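Local coordinates for protein GH59 galactosidase (Clostridium cellulolyticum, PDB 2V4V) that binds xylose through a family 6 carbohydrate-binding module, part of a larger family 59 glycoside hydrolase that probably acts on plant cell-wall polysaccharides, at residues E21-V33 and S116-S128. Residues are numbered along the deposited sequence; the frame is centred on the assembly and turned at random.
Sequences ETCSEGGEDVGFV and SGYLFNLNWFTFS. With NA (sodium ion), chain C; XYP (beta-D-xylopyranose), chain B.
Val30 and Leu122 form a single antiparallel hydrogen-bonded pair where strand 28-31 crosses strand 121-128 at 136°, each backbone N lying 2.8 Å from the other residue's O. This short bridge joins the hairpin 19-31 to one sheet of the beta-sandwich of the family 6 carbohydrate-binding module, with a sodium site at one end and the xylose pocket at the other.

At the metal end, Asn123 holds its CG anti to the backbone N (chi1 180°), which lets OD1 and the main-chain O of the same residue both bind sodium; Glu28 O, water 3, Glu8 and Glu10 complete the site. An amide suits this place because its other half donates: ND2 reaches Glu25 OE1 at 3.0 Å, using the carboxylate's anti lone pair, while Arg56 forms a salt bridge with OE2.

In the pocket, xylose turns an edge to Tyr118, its C5 over the ring centre, 3.6 Å above the plane. Phe32, at about a right angle to Tyr118, meets the sugar with a face, off toward its rim; both rings suit apolar C-H groups, and Trp89 also lines the pocket. Glu21 OE1 accepts a hydrogen bond from the sugar's O2, and the side chain of Asn121 lies beside O3 and O4. Gly31, with no side chain, lets Glu21 and Asn121 come close to its CA.

Next along the chain from Phe32, branched Val33 packs CG1 against Leu119 CB and over a face of the Phe120 ring, while Leu119 N donates to Val33 O at 2.8 Å. Water 4 ties this corner to the ligand, accepting from Val33 N, donating to Phe120 O and lying 2.7 Å from xylose O4.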
ATOM      1  N   GLU A  21     -13.286  -0.879  -5.429  1.00  8.08           N
ATOM      2  CA  GLU A  21     -14.611  -1.360  -5.017  1.00  8.94           C
ATOM      3  C   GLU A  21     -15.070  -0.648  -3.762  1.00  7.97           C
ATOM      4  O   GLU A  21     -14.267   0.042  -3.085  1.00  7.95           O
ATOM      5  CB  GLU A  21     -14.622  -2.865  -4.808  1.00  8.17           C
ATOM      6  CG  GLU A  21     -13.601  -3.268  -3.739  1.00 10.10           C
ATOM      7  CD  GLU A  21     -13.584  -4.758  -3.419  1.00 12.31           C
ATOM      8  OE1 GLU A  21     -14.466  -5.537  -3.902  1.00 12.41           O
ATOM      9  OE2 GLU A  21     -12.681  -5.120  -2.632  1.00  9.59           O
ATOM     10  N   THR A  22     -16.345  -0.859  -3.398  1.00  7.26           N
ATOM     11  CA  THR A  22     -16.939  -0.197  -2.225  1.00  6.86           C
ATOM     12  C   THR A  22     -16.295  -0.774  -0.979  1.00  7.99           C
ATOM     13  O   THR A  22     -16.233  -1.989  -0.825  1.00  8.22           O
ATOM     14  CB  THR A  22     -18.440  -0.503  -2.144  1.00  8.38           C
ATOM     15  OG1 THR A  22     -19.060  -0.161  -3.393  1.00  7.21           O
ATOM     16  CG2 THR A  22     -19.109   0.297  -1.019  1.00  9.04           C
ATOM     17  N   CYS A  23     -15.841   0.126  -0.110  1.00  8.82           N
ATOM     18  CA  CYS A  23     -15.191  -0.258   1.140  1.00  7.48           C
ATOM     19  C   CYS A  23     -16.195  -0.169   2.292  1.00  8.73           C
ATOM     20  O   CYS A  23     -16.884   0.847   2.414  1.00  8.10           O
ATOM     21  CB  CYS A  23     -14.023   0.672   1.409  1.00  9.52           C
ATOM     22  SG  CYS A  23     -13.151   0.409   2.992  1.00 10.01           S
ATOM     23  N   SER A  24     -16.308  -1.235   3.109  1.00  9.88           N
ATOM     24  CA  SER A  24     -17.261  -1.250   4.230  1.00 11.44           C
ATOM     25  C   SER A  24     -17.057  -0.106   5.219  1.00 11.80           C
ATOM     26  O   SER A  24     -18.022   0.301   5.889  1.00 12.82           O
ATOM     27  CB  SER A  24     -17.103  -2.552   5.024  1.00 11.64           C
ATOM     28  OG  SER A  24     -15.834  -2.505   5.732  1.00 14.68           O
ATOM     29  N   GLU A  25     -15.821   0.393   5.344  1.00 10.91           N
ATOM     30  CA  GLU A  25     -15.508   1.475   6.294  1.00 11.14           C
ATOM     31  C   GLU A  25     -15.807   2.848   5.693  1.00 10.91           C
ATOM     32  O   GLU A  25     -15.574   3.872   6.354  1.00 11.14           O
ATOM     33  CB  GLU A  25     -14.012   1.484   6.682  1.00 12.47           C
ATOM     34  CG  GLU A  25     -13.448   0.233   7.102  1.00 13.58           C
ATOM     35  CD  GLU A  25     -12.161   0.444   7.871  1.00 10.50           C
ATOM     36  OE1 GLU A  25     -11.173   1.048   7.311  1.00 11.28           O
ATOM     37  OE2 GLU A  25     -12.164  -0.054   9.016  1.00 13.12           O
ATOM     38  N   GLY A  26     -16.328   2.874   4.447  1.00  8.77           N
ATOM     39  CA  GLY A  26     -16.583   4.119   3.725  1.00  9.64           C
ATOM     40  C   GLY A  26     -15.571   4.302   2.620  1.00  8.94           C
ATOM     41  O   GLY A  26     -14.431   3.790   2.700  1.00  9.80           O
ATOM     42  N   GLY A  27     -15.984   5.015   1.572  1.00  8.17           N
ATOM     43  CA  GLY A  27     -15.110   5.231   0.433  1.00  7.91           C
ATOM     44  C   GLY A  27     -14.850   3.897  -0.283  1.00  8.53           C
ATOM     45  O   GLY A  27     -15.746   3.048  -0.364  1.00  8.38           O
ATOM     46  N   GLU A  28     -13.626   3.737  -0.783  1.00  8.43           N
ATOM     47  CA  GLU A  28     -13.260   2.617  -1.669  1.00  8.10           C
ATOM     48  C   GLU A  28     -12.043   1.895  -1.155  1.00  8.20           C
ATOM     49  O   GLU A  28     -11.232   2.486  -0.423  1.00  7.83           O
ATOM     50  CB  GLU A  28     -12.914   3.113  -3.043  1.00  8.98           C
ATOM     51  CG  GLU A  28     -13.935   4.127  -3.581  1.00  8.52           C
ATOM     52  CD  GLU A  28     -13.659   4.482  -5.015  1.00  9.55           C
ATOM     53  OE1 GLU A  28     -13.595   5.728  -5.246  1.00 10.60           O
ATOM     54  OE2 GLU A  28     -13.514   3.546  -5.865  1.00 10.44           O
ATOM     55  N   ASP A  29     -11.923   0.622  -1.539  1.00  8.08           N
ATOM     56  CA  ASP A  29     -10.643  -0.072  -1.373  1.00  8.04           C
ATOM     57  C   ASP A  29     -10.114  -0.543  -2.728  1.00  8.32           C
ATOM     58  O   ASP A  29     -10.894  -0.788  -3.670  1.00  7.39           O
ATOM     59  CB  ASP A  29     -10.739  -1.262  -0.386  1.00  7.51           C
ATOM     60  CG  ASP A  29     -11.707  -2.334  -0.868  1.00  8.42           C
ATOM     61  OD1 ASP A  29     -12.917  -2.238  -0.497  1.00  8.75           O
ATOM     62  OD2 ASP A  29     -11.232  -3.259  -1.633  1.00  7.89           O
ATOM     63  N   VAL A  30      -8.787  -0.688  -2.783  1.00  8.01           N
ATOM     64  CA  VAL A  30      -8.162  -1.377  -3.883  1.00  6.90           C
ATOM     65  C   VAL A  30      -8.231  -2.846  -3.521  1.00  6.29           C
ATOM     66  O   VAL A  30      -7.685  -3.290  -2.482  1.00  6.46           O
ATOM     67  CB  VAL A  30      -6.701  -0.921  -4.052  1.00  6.54           C
ATOM     68  CG1 VAL A  30      -5.919  -1.904  -4.836  1.00  7.51           C
ATOM     69  CG2 VAL A  30      -6.690   0.449  -4.734  1.00  8.19           C
ATOM     70  N   GLY A  31      -8.945  -3.588  -4.372  1.00  7.57           N
ATOM     71  CA  GLY A  31      -9.070  -5.035  -4.187  1.00  7.66           C
ATOM     72  C   GLY A  31      -8.647  -5.816  -5.436  1.00  6.99           C
ATOM     73  O   GLY A  31      -8.043  -5.277  -6.356  1.00  8.19           O
ATOM     74  N   PHE A  32      -9.009  -7.097  -5.435  1.00  6.98           N
ATOM     75  CA  PHE A  32      -8.602  -8.027  -6.492  1.00  6.96           C
ATOM     76  C   PHE A  32      -7.085  -8.013  -6.669  1.00  7.21           C
ATOM     77  O   PHE A  32      -6.574  -7.932  -7.786  1.00  8.55           O
ATOM     78  CB  PHE A  32      -9.345  -7.699  -7.783  1.00  7.72           C
ATOM     79  CG  PHE A  32     -10.856  -7.601  -7.566  1.00  8.08           C
ATOM     80  CD1 PHE A  32     -11.713  -8.712  -7.828  1.00 14.71           C
ATOM     81  CD2 PHE A  32     -11.428  -6.449  -7.071  1.00  8.12           C
ATOM     82  CE1 PHE A  32     -13.062  -8.639  -7.598  1.00 11.44           C
ATOM     83  CE2 PHE A  32     -12.796  -6.394  -6.862  1.00  7.75           C
ATOM     84  CZ  PHE A  32     -13.605  -7.491  -7.138  1.00  9.80           C
ATOM     85  N   VAL A  33      -6.377  -8.113  -5.516  1.00  6.42           N
ATOM     86  CA  VAL A  33      -4.908  -8.026  -5.485  1.00  6.91           C
ATOM     87  C   VAL A  33      -4.329  -9.426  -5.522  1.00  8.16           C
ATOM     88  O   VAL A  33      -4.591 -10.250  -4.623  1.00  7.00           O
ATOM     89  CB  VAL A  33      -4.484  -7.344  -4.189  1.00  6.99           C
ATOM     90  CG1 VAL A  33      -2.974  -7.395  -4.047  1.00  7.15           C
ATOM     91  CG2 VAL A  33      -5.023  -5.890  -4.147  1.00  8.46           C
ATOM     92  N   SER A 116      -0.361 -17.714  -3.581  1.00 11.08           N
ATOM     93  CA  SER A 116      -1.383 -17.789  -4.637  1.00 11.91           C
ATOM     94  C   SER A 116      -2.686 -17.128  -4.124  1.00 10.45           C
ATOM     95  O   SER A 116      -2.887 -16.955  -2.906  1.00 11.26           O
ATOM     96  CB  SER A 116      -1.695 -19.274  -4.871  1.00 13.38           C
ATOM     97  OG  SER A 116      -2.134 -19.850  -3.622  1.00 14.29           O
ATOM     98  N   GLY A 117      -3.573 -16.771  -5.048  1.00 10.23           N
ATOM     99  CA  GLY A 117      -4.892 -16.275  -4.686  1.00  8.33           C
ATOM    100  C   GLY A 117      -4.884 -14.790  -4.374  1.00  9.51           C
ATOM    101  O   GLY A 117      -3.882 -14.114  -4.605  1.00  8.81           O
ATOM    102  N   TYR A 118      -5.993 -14.275  -3.849  1.00  7.81           N
ATOM    103  CA  TYR A 118      -6.065 -12.858  -3.525  1.00  8.60           C
ATOM    104  C   TYR A 118      -5.390 -12.605  -2.183  1.00  8.28           C
ATOM    105  O   TYR A 118      -5.474 -13.444  -1.256  1.00  8.95           O
ATOM    106  CB  TYR A 118      -7.502 -12.471  -3.433  1.00  9.29           C
ATOM    107  CG  TYR A 118      -8.239 -12.565  -4.733  1.00  7.77           C
ATOM    108  CD1 TYR A 118      -7.936 -11.725  -5.813  1.00  7.44           C
ATOM    109  CD2 TYR A 118      -9.309 -13.446  -4.865  1.00 10.26           C
ATOM    110  CE1 TYR A 118      -8.658 -11.801  -7.005  1.00  7.67           C
ATOM    111  CE2 TYR A 118     -10.044 -13.510  -6.054  1.00  7.87           C
ATOM    112  CZ  TYR A 118      -9.729 -12.669  -7.106  1.00  8.85           C
ATOM    113  OH  TYR A 118     -10.465 -12.734  -8.278  1.00  9.40           O
ATOM    114  N   LEU A 119      -4.717 -11.456  -2.092  1.00  7.81           N
ATOM    115  CA  LEU A 119      -3.876 -11.200  -0.930  1.00  6.57           C
ATOM    116  C   LEU A 119      -4.562 -10.338   0.161  1.00  6.44           C
ATOM    117  O   LEU A 119      -4.666 -10.758   1.349  1.00  7.61           O
ATOM    118  CB  LEU A 119      -2.561 -10.539  -1.365  1.00  7.95           C
ATOM    119  CG  LEU A 119      -1.786 -11.312  -2.447  1.00  7.87           C
ATOM    120  CD1 LEU A 119      -0.543 -10.560  -2.703  1.00  8.02           C
ATOM    121  CD2 LEU A 119      -1.450 -12.739  -2.101  1.00  7.72           C
ATOM    122  N   PHE A 120      -4.966  -9.121  -0.208  1.00  5.99           N
ATOM    123  CA  PHE A 120      -5.604  -8.225   0.781  1.00  6.32           C
ATOM    124  C   PHE A 120      -6.238  -7.086  -0.008  1.00  6.43           C
ATOM    125  O   PHE A 120      -6.001  -6.969  -1.251  1.00  6.87           O
ATOM    126  CB  PHE A 120      -4.560  -7.632   1.767  1.00  6.02           C
ATOM    127  CG  PHE A 120      -3.229  -7.217   1.089  1.00  8.23           C
ATOM    128  CD1 PHE A 120      -3.115  -6.045   0.332  1.00  9.06           C
ATOM    129  CD2 PHE A 120      -2.112  -8.081   1.157  1.00  9.64           C
ATOM    130  CE1 PHE A 120      -1.880  -5.746  -0.324  1.00 10.09           C
ATOM    131  CE2 PHE A 120      -0.902  -7.786   0.528  1.00  7.99           C
ATOM    132  CZ  PHE A 120      -0.786  -6.619  -0.193  1.00  8.30           C
ATOM    133  N   ASN A 121      -7.108  -6.340   0.683  1.00  6.22           N
ATOM    134  CA  ASN A 121      -7.705  -5.090   0.154  1.00  7.43           C
ATOM    135  C   ASN A 121      -7.025  -3.922   0.891  1.00  8.04           C
ATOM    136  O   ASN A 121      -6.716  -4.043   2.100  1.00  7.97           O
ATOM    137  CB  ASN A 121      -9.215  -5.040   0.452  1.00  7.84           C
ATOM    138  CG  ASN A 121     -10.009  -6.062  -0.321  1.00  7.14           C
ATOM    139  OD1 ASN A 121     -11.159  -6.432   0.062  1.00 11.32           O
ATOM    140  ND2 ASN A 121      -9.407  -6.567  -1.378  1.00  6.86           N
ATOM    141  N   LEU A 122      -6.836  -2.798   0.183  1.00  6.78           N
ATOM    142  CA  LEU A 122      -6.116  -1.645   0.769  1.00  7.24           C
ATOM    143  C   LEU A 122      -7.051  -0.456   0.711  1.00  7.48           C
ATOM    144  O   LEU A 122      -7.492  -0.089  -0.367  1.00  8.36           O
ATOM    145  CB  LEU A 122      -4.813  -1.357  -0.022  1.00  7.49           C
ATOM    146  CG  LEU A 122      -4.007  -0.116   0.347  1.00  9.25           C
ATOM    147  CD1 LEU A 122      -3.387  -0.258   1.776  1.00  8.09           C
ATOM    148  CD2 LEU A 122      -2.885   0.005  -0.687  1.00  8.27           C
ATOM    149  N   ASN A 123      -7.347   0.123   1.878  1.00  7.04           N
ATOM    150  CA  ASN A 123      -8.240   1.260   1.955  1.00  7.90           C
ATOM    151  C   ASN A 123      -7.473   2.585   1.780  1.00  7.78           C
ATOM    152  O   ASN A 123      -7.743   3.389   0.881  1.00  8.77           O
ATOM    153  CB  ASN A 123      -8.986   1.193   3.302  1.00  7.70           C
ATOM    154  CG  ASN A 123      -9.961   2.340   3.510  1.00 10.64           C
ATOM    155  OD1 ASN A 123     -10.117   3.236   2.654  1.00  7.44           O
ATOM    156  ND2 ASN A 123     -10.632   2.331   4.671  1.00  7.57           N
ATOM    157  N   TRP A 124      -6.442   2.780   2.601  1.00  7.67           N
ATOM    158  CA  TRP A 124      -5.608   3.985   2.552  1.00  8.12           C
ATOM    159  C   TRP A 124      -4.258   3.651   3.198  1.00  8.25           C
ATOM    160  O   TRP A 124      -4.105   2.593   3.781  1.00  8.16           O
ATOM    161  CB  TRP A 124      -6.297   5.189   3.240  1.00  8.78           C
ATOM    162  CG  TRP A 124      -6.686   4.984   4.666  1.00  8.36           C
ATOM    163  CD1 TRP A 124      -7.919   4.609   5.127  1.00  9.85           C
ATOM    164  CD2 TRP A 124      -5.856   5.116   5.829  1.00  8.68           C
ATOM    165  NE1 TRP A 124      -7.926   4.508   6.487  1.00  8.91           N
ATOM    166  CE2 TRP A 124      -6.670   4.833   6.950  1.00  8.35           C
ATOM    167  CE3 TRP A 124      -4.522   5.517   6.036  1.00 12.35           C
ATOM    168  CZ2 TRP A 124      -6.180   4.869   8.262  1.00 12.68           C
ATOM    169  CZ3 TRP A 124      -4.025   5.532   7.340  1.00 11.99           C
ATOM    170  CH2 TRP A 124      -4.868   5.234   8.433  1.00 13.50           C
ATOM    171  N   PHE A 125      -3.271   4.534   3.033  1.00  7.59           N
ATOM    172  CA  PHE A 125      -2.020   4.318   3.743  1.00  8.13           C
ATOM    173  C   PHE A 125      -1.431   5.688   4.041  1.00  9.27           C
ATOM    174  O   PHE A 125      -1.878   6.730   3.521  1.00  8.79           O
ATOM    175  CB  PHE A 125      -1.046   3.508   2.878  1.00  9.22           C
ATOM    176  CG  PHE A 125      -0.754   4.158   1.551  1.00  9.77           C
ATOM    177  CD1 PHE A 125       0.416   4.888   1.408  1.00 12.45           C
ATOM    178  CD2 PHE A 125      -1.613   4.028   0.461  1.00 12.91           C
ATOM    179  CE1 PHE A 125       0.733   5.502   0.216  1.00 13.78           C
ATOM    180  CE2 PHE A 125      -1.307   4.653  -0.734  1.00 13.88           C
ATOM    181  CZ  PHE A 125      -0.145   5.363  -0.860  1.00 12.58           C
ATOM    182  N   THR A 126      -0.389   5.662   4.858  1.00  8.68           N
ATOM    183  CA  THR A 126       0.350   6.914   5.131  1.00  8.94           C
ATOM    184  C   THR A 126       1.763   6.581   5.592  1.00  8.77           C
ATOM    185  O   THR A 126       2.037   5.425   5.999  1.00  9.45           O
ATOM    186  CB  THR A 126      -0.348   7.769   6.250  1.00  9.49           C
ATOM    187  OG1 THR A 126       0.236   9.087   6.329  1.00 10.54           O
ATOM    188  CG2 THR A 126      -0.291   7.036   7.612  1.00  9.86           C
ATOM    189  N   PHE A 127       2.676   7.559   5.519  1.00  7.71           N
ATOM    190  CA  PHE A 127       3.988   7.373   6.141  1.00  8.73           C
ATOM    191  C   PHE A 127       4.077   8.173   7.454  1.00  9.86           C
ATOM    192  O   PHE A 127       3.347   9.150   7.652  1.00  9.03           O
ATOM    193  CB  PHE A 127       5.107   7.839   5.228  1.00  8.87           C
ATOM    194  CG  PHE A 127       5.262   6.993   4.008  1.00  8.17           C
ATOM    195  CD1 PHE A 127       6.209   5.961   3.989  1.00  7.66           C
ATOM    196  CD2 PHE A 127       4.474   7.211   2.865  1.00  9.65           C
ATOM    197  CE1 PHE A 127       6.382   5.171   2.840  1.00  8.24           C
ATOM    198  CE2 PHE A 127       4.648   6.447   1.696  1.00  8.86           C
ATOM    199  CZ  PHE A 127       5.574   5.401   1.693  1.00  8.98           C
ATOM    200  N   SER A 128       4.991   7.765   8.326  1.00 10.54           N
ATOM    201  CA  SER A 128       5.189   8.476   9.608  1.00 12.29           C
ATOM    202  C   SER A 128       6.626   8.933   9.681  1.00 13.75           C
ATOM    203  O   SER A 128       7.508   8.309   9.107  1.00 12.27           O
ATOM    204  CB  SER A 128       4.882   7.552  10.784  1.00 13.31           C
ATOM    205  OG  SER A 128       5.612   6.319  10.630  1.00 15.83           O
TER
HETATM  206 NA    NA C3052      -9.932   4.253   0.447  1.00  8.04          NA
HETATM  207  O1  XYP B3051     -14.651 -11.308  -4.358  1.00 12.18           O
HETATM  208  C1  XYP B3051     -13.512 -10.463  -4.327  1.00 12.45           C
HETATM  209  C2  XYP B3051     -13.802  -9.410  -3.268  1.00 10.88           C
HETATM  210  C3  XYP B3051     -12.613  -8.476  -3.129  1.00  8.82           C
HETATM  211  C4  XYP B3051     -11.323  -9.277  -2.972  1.00  8.24           C
HETATM  212  C5  XYP B3051     -11.230 -10.368  -4.047  1.00  7.76           C
HETATM  213  O2  XYP B3051     -14.900  -8.581  -3.628  1.00 12.61           O
HETATM  214  O3  XYP B3051     -12.788  -7.600  -2.027  1.00  8.76           O
HETATM  215  O4  XYP B3051     -10.189  -8.450  -3.092  1.00  7.95           O
HETATM  216  O5  XYP B3051     -12.382 -11.180  -3.999  1.00  9.97           O
HETATM  217  O   HOH W   1     -10.309   3.540   8.027  1.00  9.80           O
HETATM  218  O   HOH W   2     -12.684   4.509   4.733  1.00 10.86           O
HETATM  219  O   HOH W   3     -11.764   5.899   0.188  1.00 11.79           O
HETATM  220  O   HOH W   4      -7.477  -8.767  -2.869  1.00  8.94           O